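Local structure of elongation factor G (Thermus thermophilus, 2DY1) at residues A[379-384]-A[426-431]; A[573-578]-A[614-619]; A[577-582]-A[638-643]; A[588-593]-A[631-636]; A[595-600]-A[620-625]. The protein is an elongation factor of the G family that binds GTP and magnesium and probably acts as a GTPase in the translocation step of protein synthesis. All coordinates share one frame; numbering follows the deposited sequence.

Contact 1 of 5, residues A[379-384]-A[426-431]; sequences PDPNVP and WGHGEL
A classic beta bulge opens the pairing of strands 383-389 and 423-427 in domain III: Asn382 and Val383 both face Gly427. The carbonyl O of Gly427 takes Val383 N at 3.0 Å and, in a weak bond, Asn382 N. Gly427 N donates back to Val383 O at 2.8 Å. One step on, Pro384 stands opposite Trp426 in a non-hydrogen-bonded antiparallel pair, where the missing N-H of proline costs nothing. Pro384 CB sits over the six-membered ring of Trp426, 3.4 Å from its centroid and 7° off the normal, a CH-pi contact. Asn382 C meets the rim of the same indole near its plane, and the indole NE1 is bonded to Glu415. At the loop end, His428 NE2, the protonated nitrogen in this bond, donates to Pro379 O at 3.0 Å; the oxygen lies in the imidazole plane, whereas the nitrogen stands above the carbonyl plane. Pro381 CA covers a face of the ring, 3.7 Å from its centroid. An alanine at His428 would remove the imidazole, and would probably leave Pro379 O without this donor and a gap beside Pro381. The three prolines that meet the other segment have no N-H to give, so they take part through a carbonyl, Pro379 O, and through C-H groups over the two rings; the donors of their segment are Asn382 N and Val383 N.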
# COMPACT_ATOMS: atom_id res chain seq x y z
N PRO A 379 -1.82 2.41 -3.85
CA PRO A 379 -3.10 3.08 -3.61
C PRO A 379 -2.82 4.18 -2.59
O PRO A 379 -1.95 4.01 -1.75
CB PRO A 379 -3.97 1.98 -3.01
CG PRO A 379 -3.30 0.69 -3.44
CD PRO A 379 -1.84 1.03 -3.35
N ASP A 380 -3.52 5.30 -2.65
CA ASP A 380 -3.26 6.35 -1.66
C ASP A 380 -3.63 5.87 -0.25
O ASP A 380 -4.59 5.11 -0.08
CB ASP A 380 -4.12 7.59 -1.91
CG ASP A 380 -3.64 8.42 -3.08
OD1 ASP A 380 -2.42 8.52 -3.30
OD2 ASP A 380 -4.52 9.01 -3.76
N PRO A 381 -2.87 6.31 0.77
CA PRO A 381 -3.19 5.90 2.15
C PRO A 381 -4.50 6.62 2.50
O PRO A 381 -4.71 7.77 2.10
CB PRO A 381 -2.01 6.42 2.95
CG PRO A 381 -1.50 7.60 2.15
CD PRO A 381 -1.66 7.14 0.71
N ASN A 382 -5.36 5.97 3.27
CA ASN A 382 -6.67 6.56 3.57
C ASN A 382 -7.01 6.70 5.04
O ASN A 382 -8.14 7.06 5.35
CB ASN A 382 -7.74 5.71 2.91
CG ASN A 382 -7.81 4.31 3.50
OD1 ASN A 382 -6.78 3.65 3.69
ND2 ASN A 382 -9.02 3.85 3.79
N VAL A 383 -6.05 6.43 5.92
CA VAL A 383 -6.30 6.54 7.37
C VAL A 383 -5.50 7.69 7.91
O VAL A 383 -4.27 7.64 7.98
CB VAL A 383 -5.88 5.26 8.11
CG1 VAL A 383 -6.17 5.41 9.60
CG2 VAL A 383 -6.63 4.06 7.54
N PRO A 384 -6.19 8.77 8.32
CA PRO A 384 -5.47 9.93 8.83
C PRO A 384 -5.42 10.08 10.33
O PRO A 384 -6.36 9.73 11.03
CB PRO A 384 -6.25 11.07 8.21
CG PRO A 384 -7.67 10.59 8.41
CD PRO A 384 -7.61 9.09 8.10
N TRP A 426 -1.01 10.21 6.88
CA TRP A 426 -1.97 9.26 6.31
C TRP A 426 -1.29 7.93 6.11
O TRP A 426 -0.20 7.87 5.52
CB TRP A 426 -2.45 9.73 4.96
CG TRP A 426 -3.28 10.95 4.98
CD1 TRP A 426 -2.84 12.24 4.98
CD2 TRP A 426 -4.70 10.99 4.89
NE1 TRP A 426 -3.91 13.09 4.88
CE2 TRP A 426 -5.07 12.35 4.82
CE3 TRP A 426 -5.69 10.01 4.86
CZ2 TRP A 426 -6.40 12.76 4.72
CZ3 TRP A 426 -7.02 10.41 4.75
CH2 TRP A 426 -7.36 11.78 4.68
N GLY A 427 -1.94 6.86 6.56
CA GLY A 427 -1.38 5.53 6.42
C GLY A 427 -2.39 4.54 5.89
O GLY A 427 -3.53 4.91 5.57
N HIS A 428 -2.00 3.27 5.84
CA HIS A 428 -2.86 2.23 5.29
C HIS A 428 -3.60 1.38 6.29
O HIS A 428 -4.25 0.40 5.90
CB HIS A 428 -2.04 1.36 4.33
CG HIS A 428 -1.71 2.05 3.04
ND1 HIS A 428 -0.56 2.80 2.85
CD2 HIS A 428 -2.42 2.15 1.90
CE1 HIS A 428 -0.59 3.32 1.63
NE2 HIS A 428 -1.70 2.94 1.04
N GLY A 429 -3.51 1.74 7.56
CA GLY A 429 -4.20 0.96 8.57
C GLY A 429 -3.69 1.32 9.94
O GLY A 429 -2.70 2.05 10.08
N GLU A 430 -4.36 0.79 10.97
CA GLU A 430 -3.96 1.04 12.35
C GLU A 430 -2.54 0.50 12.63
O GLU A 430 -1.72 1.16 13.26
CB GLU A 430 -5.00 0.40 13.29
CG GLU A 430 -4.74 0.69 14.77
CD GLU A 430 -5.83 0.17 15.71
OE1 GLU A 430 -6.73 -0.56 15.27
OE2 GLU A 430 -5.75 0.51 16.92
N LEU A 431 -2.26 -0.72 12.15
CA LEU A 431 -0.95 -1.31 12.37
C LEU A 431 0.10 -0.52 11.61
O LEU A 431 1.18 -0.25 12.15
CB LEU A 431 -0.96 -2.79 11.92
CG LEU A 431 0.41 -3.48 11.93
CD1 LEU A 431 1.00 -3.52 13.34
CD2 LEU A 431 0.26 -4.89 11.38

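Contact 2 of 5, residues A[573-578]-A[614-619]; sequences EPIYRL and HAEVPL
Leu619 lies alongside Tyr576 and covers one face of its ring, with CD1 3.8 Å from the ring centroid in a CH-pi contact while CB reaches the CD1-CE1 rim. The contact belongs to the C-terminal domain, whose beta-alpha-beta-beta-alpha-beta order is that of a ferredoxin-like fold, and it joins the antiparallel strands 569-583 and 610-618. The Leu619 and Tyr576 side chains point the same way, Leu619 having CG anti to the backbone N (chi1 173°). Pro574 CG extends this patch, meeting Leu619 CD2 at 3.9 Å. Tyr576 with Val617 and Leu578 with Ala615 are hydrogen-bonded pairs, each closed by two backbone bonds; the shortest runs from Leu578 N to Ala615 O at 2.7 Å. Leu619 N donates to Pro574 O, so one further backbone bond follows the Ile575-Pro618 pair. Pro618 suits its non-hydrogen-bonded position opposite Ile575, where no amide proton is needed, and Ile575 CD1 packs beside it. On the face with Tyr576, Leu578 CB meets Val617 CG1 at 3.9 Å; from there Leu578 goes on to Tyr625, and Val617 to Val622. The carboxylate of Glu573 is engaged by Arg598 in a salt bridge, and its OE1 also rests against Pro618 CB at 3.4 Å.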
# COMPACT_ATOMS: atom_id res chain seq x y z
N GLU A 573 -21.39 20.38 8.30
CA GLU A 573 -20.39 19.37 8.61
C GLU A 573 -20.23 18.47 7.40
O GLU A 573 -21.15 18.32 6.60
CB GLU A 573 -20.79 18.54 9.83
CG GLU A 573 -21.96 17.60 9.60
CD GLU A 573 -22.31 16.81 10.86
OE1 GLU A 573 -21.37 16.28 11.49
OE2 GLU A 573 -23.51 16.71 11.20
N PRO A 574 -19.04 17.87 7.23
CA PRO A 574 -18.91 17.01 6.06
C PRO A 574 -19.59 15.65 6.24
O PRO A 574 -19.51 15.05 7.31
CB PRO A 574 -17.39 16.90 5.87
CG PRO A 574 -16.86 17.11 7.23
CD PRO A 574 -17.74 18.16 7.84
N ILE A 575 -20.27 15.22 5.19
CA ILE A 575 -20.97 13.94 5.16
C ILE A 575 -20.22 13.03 4.19
O ILE A 575 -19.84 13.45 3.10
CB ILE A 575 -22.43 14.12 4.64
CG1 ILE A 575 -23.20 15.05 5.58
CG2 ILE A 575 -23.12 12.75 4.53
CD1 ILE A 575 -23.17 14.65 7.04
N TYR A 576 -20.00 11.78 4.59
CA TYR A 576 -19.28 10.84 3.75
C TYR A 576 -20.14 9.64 3.34
O TYR A 576 -21.12 9.30 4.02
CB TYR A 576 -18.03 10.32 4.48
CG TYR A 576 -16.84 11.25 4.42
CD1 TYR A 576 -16.93 12.57 4.87
CD2 TYR A 576 -15.63 10.82 3.86
CE1 TYR A 576 -15.84 13.44 4.75
CE2 TYR A 576 -14.54 11.68 3.73
CZ TYR A 576 -14.66 12.99 4.17
OH TYR A 576 -13.60 13.86 4.00
N ARG A 577 -19.80 9.05 2.21
CA ARG A 577 -20.47 7.83 1.76
C ARG A 577 -19.67 6.69 2.37
O ARG A 577 -18.46 6.64 2.18
CB ARG A 577 -20.57 7.74 0.22
CG ARG A 577 -19.45 8.33 -0.68
CD ARG A 577 -19.74 7.94 -2.14
NE ARG A 577 -19.14 8.75 -3.22
CZ ARG A 577 -19.40 10.03 -3.45
NH1 ARG A 577 -20.24 10.70 -2.67
NH2 ARG A 577 -18.86 10.64 -4.50
N LEU A 578 -20.34 5.82 3.13
CA LEU A 578 -19.67 4.72 3.80
C LEU A 578 -20.17 3.37 3.30
O LEU A 578 -21.36 3.06 3.40
CB LEU A 578 -19.86 4.83 5.32
CG LEU A 578 -19.17 3.93 6.35
CD1 LEU A 578 -20.20 3.06 7.04
CD2 LEU A 578 -18.08 3.09 5.71
N HIS A 614 -24.54 0.17 2.29
CA HIS A 614 -24.26 1.50 1.77
C HIS A 614 -24.91 2.52 2.68
O HIS A 614 -26.10 2.43 2.97
CB HIS A 614 -24.83 1.68 0.36
CG HIS A 614 -24.21 0.80 -0.67
ND1 HIS A 614 -22.94 1.01 -1.16
CD2 HIS A 614 -24.69 -0.29 -1.31
CE1 HIS A 614 -22.66 0.09 -2.07
NE2 HIS A 614 -23.71 -0.71 -2.18
N ALA A 615 -24.14 3.50 3.14
CA ALA A 615 -24.69 4.51 4.02
C ALA A 615 -24.01 5.85 3.86
O ALA A 615 -22.99 5.97 3.18
CB ALA A 615 -24.58 4.04 5.47
N GLU A 616 -24.60 6.87 4.47
CA GLU A 616 -24.05 8.21 4.49
C GLU A 616 -23.94 8.48 5.97
O GLU A 616 -24.86 8.17 6.74
CB GLU A 616 -24.99 9.23 3.84
CG GLU A 616 -24.94 9.24 2.32
CD GLU A 616 -25.49 10.53 1.72
OE1 GLU A 616 -26.15 11.30 2.45
OE2 GLU A 616 -25.27 10.76 0.51
N VAL A 617 -22.82 9.04 6.39
CA VAL A 617 -22.59 9.29 7.80
C VAL A 617 -21.69 10.51 7.97
O VAL A 617 -20.84 10.78 7.13
CB VAL A 617 -21.89 8.07 8.45
CG1 VAL A 617 -20.59 7.78 7.71
CG2 VAL A 617 -21.63 8.32 9.92
N PRO A 618 -21.89 11.27 9.06
CA PRO A 618 -21.07 12.46 9.30
C PRO A 618 -19.62 12.02 9.51
O PRO A 618 -19.37 11.07 10.25
CB PRO A 618 -21.65 13.03 10.58
CG PRO A 618 -23.07 12.60 10.54
CD PRO A 618 -22.97 11.18 10.06
N LEU A 619 -18.68 12.71 8.87
CA LEU A 619 -17.27 12.36 9.03
C LEU A 619 -16.90 12.34 10.51
O LEU A 619 -16.09 11.53 10.96
CB LEU A 619 -16.38 13.38 8.32
CG LEU A 619 -14.88 13.23 8.55
CD1 LEU A 619 -14.39 11.97 7.81
CD2 LEU A 619 -14.14 14.46 8.06

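Contact 3 of 5, residues A[577-582]-A[638-643]; sequences RLKVLA and AYTLEF
Arg577 and Glu642 face each other as a hydrogen-bonded pair of the antiparallel strands 569-583 and 638-648, yet their charged ends meet only loosely. Arg577 NE approaches Glu642 OE2 at 3.4 Å, a weak salt bridge in which guanidinium and carboxylate planes are turned 60° apart. The chain of Arg577 leaves the backbone with CG wedged between N and the carbonyl carbon (chi1 33°, away from a staggered value), then runs extended to NE beside Glu642 CB. Phe643 O lies 3.2 Å above the guanidinium plane, toward its rim. The backbone bond is much firmer: Arg577 N donates to Glu642 O at 2.6 Å.

On the same exposed face, Thr640 OG1 rests against the aliphatic part of Lys579, 3.3 Å from its CB. This hydroxyl also bonds a water, at 2.9 Å, which donates to Arg577 O and so adds a water bridge from the Thr640 side chain to the backbone of the other strand. Arg577, Lys579 and Glu642 suit this face, since their methylenes pack while their polar ends lie at the exposed surface.

The opposite face is apolar. Leu641 brings CD2 against Leu578 CB at 3.6 Å, the two leucines crossing obliquely, and Tyr639 CB stands near Leu578 CD2 at 4.1 Å. Leu578 and Val580 continue from there onto helix 587-596, through Leu594 and Val590, whereas Tyr639 packs on Tyr626 and Leu629 of helix 625-633. Strand 610-618 borders 569-583 on its other edge, which makes 569-583 an inner strand of the sheet, and Tyr639 also touches Asn382 of domain III.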
# COMPACT_ATOMS: atom_id res chain seq x y z
N ARG A 577 -19.80 9.05 2.21
CA ARG A 577 -20.47 7.83 1.76
C ARG A 577 -19.67 6.69 2.37
O ARG A 577 -18.46 6.64 2.18
CB ARG A 577 -20.57 7.74 0.22
CG ARG A 577 -19.45 8.33 -0.68
CD ARG A 577 -19.74 7.94 -2.14
NE ARG A 577 -19.14 8.75 -3.22
CZ ARG A 577 -19.40 10.03 -3.45
NH1 ARG A 577 -20.24 10.70 -2.67
NH2 ARG A 577 -18.86 10.64 -4.50
N LEU A 578 -20.34 5.82 3.13
CA LEU A 578 -19.67 4.72 3.80
C LEU A 578 -20.17 3.37 3.30
O LEU A 578 -21.36 3.06 3.40
CB LEU A 578 -19.86 4.83 5.32
CG LEU A 578 -19.17 3.93 6.35
CD1 LEU A 578 -20.20 3.06 7.04
CD2 LEU A 578 -18.08 3.09 5.71
N LYS A 579 -19.25 2.56 2.77
CA LYS A 579 -19.58 1.23 2.29
C LYS A 579 -18.96 0.23 3.26
O LYS A 579 -17.77 0.30 3.55
CB LYS A 579 -18.99 1.01 0.89
CG LYS A 579 -19.57 1.93 -0.18
CD LYS A 579 -18.98 1.65 -1.55
CE LYS A 579 -19.64 2.50 -2.63
NZ LYS A 579 -19.08 2.22 -3.98
N VAL A 580 -19.78 -0.69 3.77
CA VAL A 580 -19.28 -1.68 4.71
C VAL A 580 -19.62 -3.10 4.26
O VAL A 580 -20.78 -3.42 3.99
CB VAL A 580 -19.87 -1.46 6.13
CG1 VAL A 580 -19.35 -2.53 7.08
CG2 VAL A 580 -19.47 -0.09 6.64
N LEU A 581 -18.59 -3.94 4.17
CA LEU A 581 -18.76 -5.33 3.78
C LEU A 581 -18.66 -6.12 5.08
O LEU A 581 -17.65 -6.02 5.79
CB LEU A 581 -17.64 -5.76 2.82
CG LEU A 581 -17.77 -7.08 2.06
CD1 LEU A 581 -17.87 -8.23 3.04
CD2 LEU A 581 -18.99 -7.05 1.15
N ALA A 582 -19.69 -6.88 5.42
CA ALA A 582 -19.67 -7.63 6.66
C ALA A 582 -20.45 -8.94 6.60
O ALA A 582 -21.41 -9.08 5.83
CB ALA A 582 -20.20 -6.77 7.80
N ALA A 638 -14.66 -5.00 6.00
CA ALA A 638 -13.84 -4.07 5.23
C ALA A 638 -14.73 -2.85 5.01
O ALA A 638 -15.95 -2.95 5.13
CB ALA A 638 -13.44 -4.69 3.90
N TYR A 639 -14.14 -1.71 4.69
CA TYR A 639 -14.95 -0.51 4.49
C TYR A 639 -14.24 0.52 3.63
O TYR A 639 -13.02 0.47 3.46
CB TYR A 639 -15.24 0.13 5.85
CG TYR A 639 -14.09 0.99 6.34
CD1 TYR A 639 -14.00 2.34 5.98
CD2 TYR A 639 -13.04 0.43 7.07
CE1 TYR A 639 -12.89 3.10 6.33
CE2 TYR A 639 -11.93 1.19 7.42
CZ TYR A 639 -11.85 2.52 7.05
OH TYR A 639 -10.72 3.24 7.34
N THR A 640 -15.01 1.46 3.10
CA THR A 640 -14.47 2.56 2.31
C THR A 640 -15.27 3.80 2.70
O THR A 640 -16.49 3.73 2.87
CB THR A 640 -14.62 2.35 0.78
OG1 THR A 640 -16.02 2.35 0.44
CG2 THR A 640 -13.98 1.04 0.34
N LEU A 641 -14.57 4.92 2.86
CA LEU A 641 -15.20 6.19 3.20
C LEU A 641 -14.82 7.19 2.12
O LEU A 641 -13.65 7.27 1.73
CB LEU A 641 -14.71 6.70 4.56
CG LEU A 641 -15.39 6.19 5.83
CD1 LEU A 641 -14.60 6.62 7.07
CD2 LEU A 641 -16.82 6.74 5.88
N GLU A 642 -15.79 7.94 1.63
CA GLU A 642 -15.52 8.95 0.60
C GLU A 642 -16.39 10.16 0.84
O GLU A 642 -17.57 10.03 1.19
CB GLU A 642 -15.79 8.39 -0.80
CG GLU A 642 -14.85 7.28 -1.24
CD GLU A 642 -15.06 6.88 -2.69
OE1 GLU A 642 -14.27 6.05 -3.20
OE2 GLU A 642 -16.00 7.39 -3.33
N PHE A 643 -15.81 11.35 0.66
CA PHE A 643 -16.54 12.60 0.85
C PHE A 643 -17.76 12.67 -0.06
O PHE A 643 -17.68 12.34 -1.25
CB PHE A 643 -15.64 13.80 0.58
CG PHE A 643 -16.35 15.12 0.68
CD1 PHE A 643 -16.69 15.66 1.91
CD2 PHE A 643 -16.71 15.82 -0.47
CE1 PHE A 643 -17.38 16.87 2.01
CE2 PHE A 643 -17.40 17.03 -0.39
CZ PHE A 643 -17.73 17.55 0.85
O HOH W 1 -17.61 4.72 0.27

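Contact 4 of 5, residues A[588-593]-A[631-636]; sequences GDVLSD and GLTGGA
Thr633 OG1 is gripped by two backbone groups, Gly637 N and Leu629 O, and with the hydroxyl so held the methyl is left to face Val590. OG1 lies between the backbone N and the carbonyl carbon (chi1 64°), which sets CG2 beside the backbone N, and from there CG2 meets Val590 CG2 at 3.9 Å. Both methyls also touch Ala582 of strand 569-583, so this is the spot where helices 587-596 and 625-633 come together above the sheet of the ferredoxin-like C-terminal domain. From Thr633 to Ala636 the chain makes a type I' turn with glycines at its two central positions.

Leu632 makes the larger part of the contact. Its CG is anti to the carbonyl carbon (chi1 -71°), and from CG the two methyls go to different parts of Asp593, which the leucine crosses at about a right angle. CD1 comes to 3.5 Å from Asp593 OD1 and lies equally near the carboxylate carbon. CD2 sits 3.8 Å from Asp593 CB. The same CD2 reaches back one helical turn to Asp589 O at 3.9 Å. The two methyls of Leu632 therefore span the turn from Asp589 to Asp593.

The aspartates spend their charge elsewhere, Asp593 in a salt bridge to Arg597 and Asp589 in one to Arg586. Across the helices the contact is thus one of van der Waals packing. Because Arg597 takes up Asp593 OD1, the carboxylate can probably tolerate a leucine methyl beside it at little electrostatic cost.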
# COMPACT_ATOMS: atom_id res chain seq x y z
N GLY A 588 -26.29 -7.07 11.74
CA GLY A 588 -27.06 -6.40 12.78
C GLY A 588 -26.25 -5.48 13.67
O GLY A 588 -26.70 -4.38 14.01
N ASP A 589 -25.06 -5.92 14.05
CA ASP A 589 -24.19 -5.11 14.90
C ASP A 589 -23.68 -3.90 14.12
O ASP A 589 -23.57 -2.81 14.66
CB ASP A 589 -23.00 -5.94 15.39
CG ASP A 589 -23.43 -7.09 16.28
OD1 ASP A 589 -24.12 -6.83 17.29
OD2 ASP A 589 -23.08 -8.25 15.97
N VAL A 590 -23.36 -4.12 12.85
CA VAL A 590 -22.88 -3.05 11.98
C VAL A 590 -23.94 -1.97 11.88
O VAL A 590 -23.67 -0.80 12.17
CB VAL A 590 -22.55 -3.59 10.57
CG1 VAL A 590 -22.31 -2.43 9.60
CG2 VAL A 590 -21.32 -4.48 10.63
N LEU A 591 -25.15 -2.36 11.49
CA LEU A 591 -26.25 -1.40 11.37
C LEU A 591 -26.52 -0.75 12.71
O LEU A 591 -26.61 0.47 12.81
CB LEU A 591 -27.52 -2.08 10.86
CG LEU A 591 -27.47 -2.73 9.48
CD1 LEU A 591 -28.86 -3.20 9.10
CD2 LEU A 591 -26.96 -1.73 8.45
N SER A 592 -26.63 -1.57 13.75
CA SER A 592 -26.88 -1.05 15.10
C SER A 592 -25.89 0.05 15.43
O SER A 592 -26.26 1.12 15.91
CB SER A 592 -26.76 -2.18 16.13
OG SER A 592 -26.78 -1.66 17.45
N ASP A 593 -24.61 -0.22 15.17
CA ASP A 593 -23.54 0.73 15.43
C ASP A 593 -23.61 1.95 14.50
O ASP A 593 -23.39 3.08 14.93
CB ASP A 593 -22.18 0.02 15.32
CG ASP A 593 -21.01 0.98 15.23
OD1 ASP A 593 -20.62 1.32 14.09
OD2 ASP A 593 -20.49 1.41 16.28
N GLY A 631 -13.86 -5.39 15.50
CA GLY A 631 -14.70 -5.91 16.57
C GLY A 631 -16.15 -6.11 16.17
O GLY A 631 -16.82 -7.02 16.67
N LEU A 632 -16.63 -5.27 15.26
CA LEU A 632 -18.01 -5.35 14.79
C LEU A 632 -18.23 -6.44 13.75
O LEU A 632 -19.36 -6.91 13.56
CB LEU A 632 -18.43 -4.00 14.19
CG LEU A 632 -18.62 -2.83 15.16
CD1 LEU A 632 -18.65 -1.52 14.40
CD2 LEU A 632 -19.92 -3.03 15.95
N THR A 633 -17.16 -6.85 13.08
CA THR A 633 -17.28 -7.88 12.05
C THR A 633 -16.41 -9.10 12.30
O THR A 633 -16.11 -9.85 11.37
CB THR A 633 -16.91 -7.31 10.68
OG1 THR A 633 -15.53 -6.92 10.68
CG2 THR A 633 -17.77 -6.10 10.37
N GLY A 634 -16.01 -9.30 13.55
CA GLY A 634 -15.17 -10.45 13.87
C GLY A 634 -13.90 -10.47 13.04
O GLY A 634 -13.33 -11.54 12.80
N GLY A 635 -13.45 -9.30 12.61
CA GLY A 635 -12.24 -9.21 11.81
C GLY A 635 -12.42 -9.54 10.34
O GLY A 635 -11.44 -9.58 9.59
N ALA A 636 -13.66 -9.76 9.93
CA ALA A 636 -13.95 -10.11 8.54
C ALA A 636 -14.41 -8.91 7.70
O ALA A 636 -14.45 -8.99 6.47
CB ALA A 636 -15.01 -11.20 8.49

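Contact 5 of 5, residues A[595-600]-A[620-625]; sequences QARRGR and AEVLEY
Arg597 is the tightly packed part of this contact, and Arg598, the next residue, its loose part. Arg597 is extended from CG to NE and reaches past Glu621 O to Tyr625, with NH1 donating to Glu621 O at 2.8 Å and the oxygen lying in the guanidinium plane. Tyr625 CD2 stands 3.6 Å above one face of the same group; with the planes 80° apart, the tyrosine presents its edge. Asp593 engages NE in a salt bridge, so the guanidinium is fixed from several directions. Closer to the backbone, Glu621 CG presses on Arg597 O at 3.1 Å. The end of helix 587-596 is thereby tied to the loop leading into helix 625-633.

The solvent side is slacker. Arg598 and Glu621 cross at about a right angle, and Arg598 NH2 lies 3.6 Å from Glu621 OE2, a long salt bridge; a water that donates to Glu621 OE2 accepts only weakly from Arg598 NH2. The firmer partner of Arg598 is Glu573. A second water receives Glu624 N at 3.0 Å and, weakly, Arg597 NH1.

Arg598 adopts positive phi (62°) as the C-prime residue of a Schellman motif, in which Gly599 N returns to Leu594 O and ends helix 587-596. A leucine in place of Arg597 would probably leave Glu621 O without the NH1 donor, Asp593 without its mate and the Tyr625 edge without the flat group it meets.

Arginine suits this spot because a single planar cation can serve a carbonyl and a carboxylate while lying against an aromatic edge.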
# COMPACT_ATOMS: atom_id res chain seq x y z
N GLN A 595 -26.24 3.21 13.18
CA GLN A 595 -27.36 4.01 13.67
C GLN A 595 -26.90 4.94 14.80
O GLN A 595 -27.39 6.06 14.92
CB GLN A 595 -28.48 3.08 14.17
CG GLN A 595 -28.94 2.07 13.12
CD GLN A 595 -30.06 1.16 13.60
OE1 GLN A 595 -30.01 0.62 14.70
NE2 GLN A 595 -31.08 0.99 12.76
N ALA A 596 -25.97 4.46 15.62
CA ALA A 596 -25.46 5.27 16.73
C ALA A 596 -24.48 6.33 16.24
O ALA A 596 -24.13 7.26 16.97
CB ALA A 596 -24.80 4.37 17.77
N ARG A 597 -24.02 6.19 14.99
CA ARG A 597 -23.09 7.14 14.41
C ARG A 597 -23.84 8.12 13.50
O ARG A 597 -23.25 8.79 12.66
CB ARG A 597 -22.00 6.41 13.60
CG ARG A 597 -21.03 5.59 14.45
CD ARG A 597 -20.10 4.73 13.58
NE ARG A 597 -19.32 3.78 14.37
CZ ARG A 597 -18.21 4.07 15.05
NH1 ARG A 597 -17.71 5.30 15.04
NH2 ARG A 597 -17.60 3.12 15.75
N ARG A 598 -25.15 8.19 13.70
CA ARG A 598 -26.02 9.07 12.91
C ARG A 598 -25.97 8.69 11.44
O ARG A 598 -26.14 9.55 10.57
CB ARG A 598 -25.61 10.53 13.08
CG ARG A 598 -25.67 11.04 14.51
CD ARG A 598 -25.56 12.56 14.55
NE ARG A 598 -24.19 13.03 14.36
CZ ARG A 598 -23.84 14.03 13.56
NH1 ARG A 598 -24.76 14.67 12.84
NH2 ARG A 598 -22.57 14.41 13.48
N GLY A 599 -25.76 7.42 11.17
CA GLY A 599 -25.69 6.97 9.79
C GLY A 599 -27.05 6.78 9.14
O GLY A 599 -28.05 6.51 9.80
N ARG A 600 -27.07 6.93 7.82
CA ARG A 600 -28.29 6.76 7.05
C ARG A 600 -28.06 5.63 6.06
O ARG A 600 -27.28 5.77 5.11
CB ARG A 600 -28.64 8.05 6.31
CG ARG A 600 -29.09 7.84 4.87
CD ARG A 600 -29.84 9.03 4.33
NE ARG A 600 -30.04 8.93 2.89
CZ ARG A 600 -30.80 9.75 2.18
NH1 ARG A 600 -31.44 10.74 2.78
NH2 ARG A 600 -30.91 9.59 0.87
N ALA A 620 -17.51 13.24 11.28
CA ALA A 620 -17.24 13.37 12.70
C ALA A 620 -17.61 12.13 13.50
O ALA A 620 -17.19 11.98 14.64
CB ALA A 620 -17.98 14.58 13.25
N GLU A 621 -18.41 11.25 12.90
CA GLU A 621 -18.84 10.04 13.59
C GLU A 621 -18.06 8.80 13.18
O GLU A 621 -18.27 7.72 13.73
CB GLU A 621 -20.33 9.79 13.31
CG GLU A 621 -21.25 10.89 13.78
CD GLU A 621 -21.17 11.11 15.27
OE1 GLU A 621 -21.44 10.16 16.03
OE2 GLU A 621 -20.82 12.24 15.68
N VAL A 622 -17.15 8.96 12.21
CA VAL A 622 -16.38 7.82 11.70
C VAL A 622 -14.88 8.04 11.52
O VAL A 622 -14.26 7.33 10.74
CB VAL A 622 -16.93 7.36 10.33
CG1 VAL A 622 -18.29 6.68 10.50
CG2 VAL A 622 -17.04 8.56 9.39
N LEU A 623 -14.29 8.99 12.23
CA LEU A 623 -12.87 9.23 12.06
C LEU A 623 -12.02 8.06 12.55
O LEU A 623 -10.87 7.90 12.15
CB LEU A 623 -12.46 10.52 12.75
CG LEU A 623 -12.81 11.77 11.95
CD1 LEU A 623 -12.65 13.00 12.82
CD2 LEU A 623 -11.92 11.86 10.72
N GLU A 624 -12.60 7.23 13.42
CA GLU A 624 -11.88 6.06 13.90
C GLU A 624 -12.67 4.80 13.62
O GLU A 624 -12.54 3.81 14.34
CB GLU A 624 -11.58 6.16 15.40
CG GLU A 624 -10.59 7.25 15.73
CD GLU A 624 -9.90 7.04 17.04
OE1 GLU A 624 -10.59 6.94 18.08
OE2 GLU A 624 -8.65 6.99 17.05
N TYR A 625 -13.47 4.83 12.57
CA TYR A 625 -14.26 3.66 12.22
C TYR A 625 -13.29 2.51 11.95
O TYR A 625 -13.59 1.35 12.25
CB TYR A 625 -15.12 3.95 10.98
CG TYR A 625 -16.21 2.93 10.74
CD1 TYR A 625 -16.27 2.22 9.54
CD2 TYR A 625 -17.19 2.68 11.71
CE1 TYR A 625 -17.28 1.26 9.32
CE2 TYR A 625 -18.20 1.74 11.49
CZ TYR A 625 -18.23 1.03 10.30
OH TYR A 625 -19.22 0.10 10.09
O HOH W 2 -15.20 7.06 14.82
O HOH W 3 -20.46 14.67 15.85

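Overall arrangement
Contact 1 comes first along the chain and lies in domain III; the other four fall in the C-terminal domain. Contacts 2 and 3 share strand 569-583 and pair it with 610-618 and 638-648 on its two edges, their centres 9 Å apart. Contact 4 joins the two helices packed on this sheet, and contact 5 joins the end of the first to the loop before the second; both are nested inside the loop closed by contact 3, with contact 5 also inside contact 4. Contacts 2 and 5 meet through Glu616 O and Arg600 N, a probable hydrogen bond. Val383 of contact 1 packs against Tyr639 of contact 3, centres 14 Å apart, so the two domains abut there.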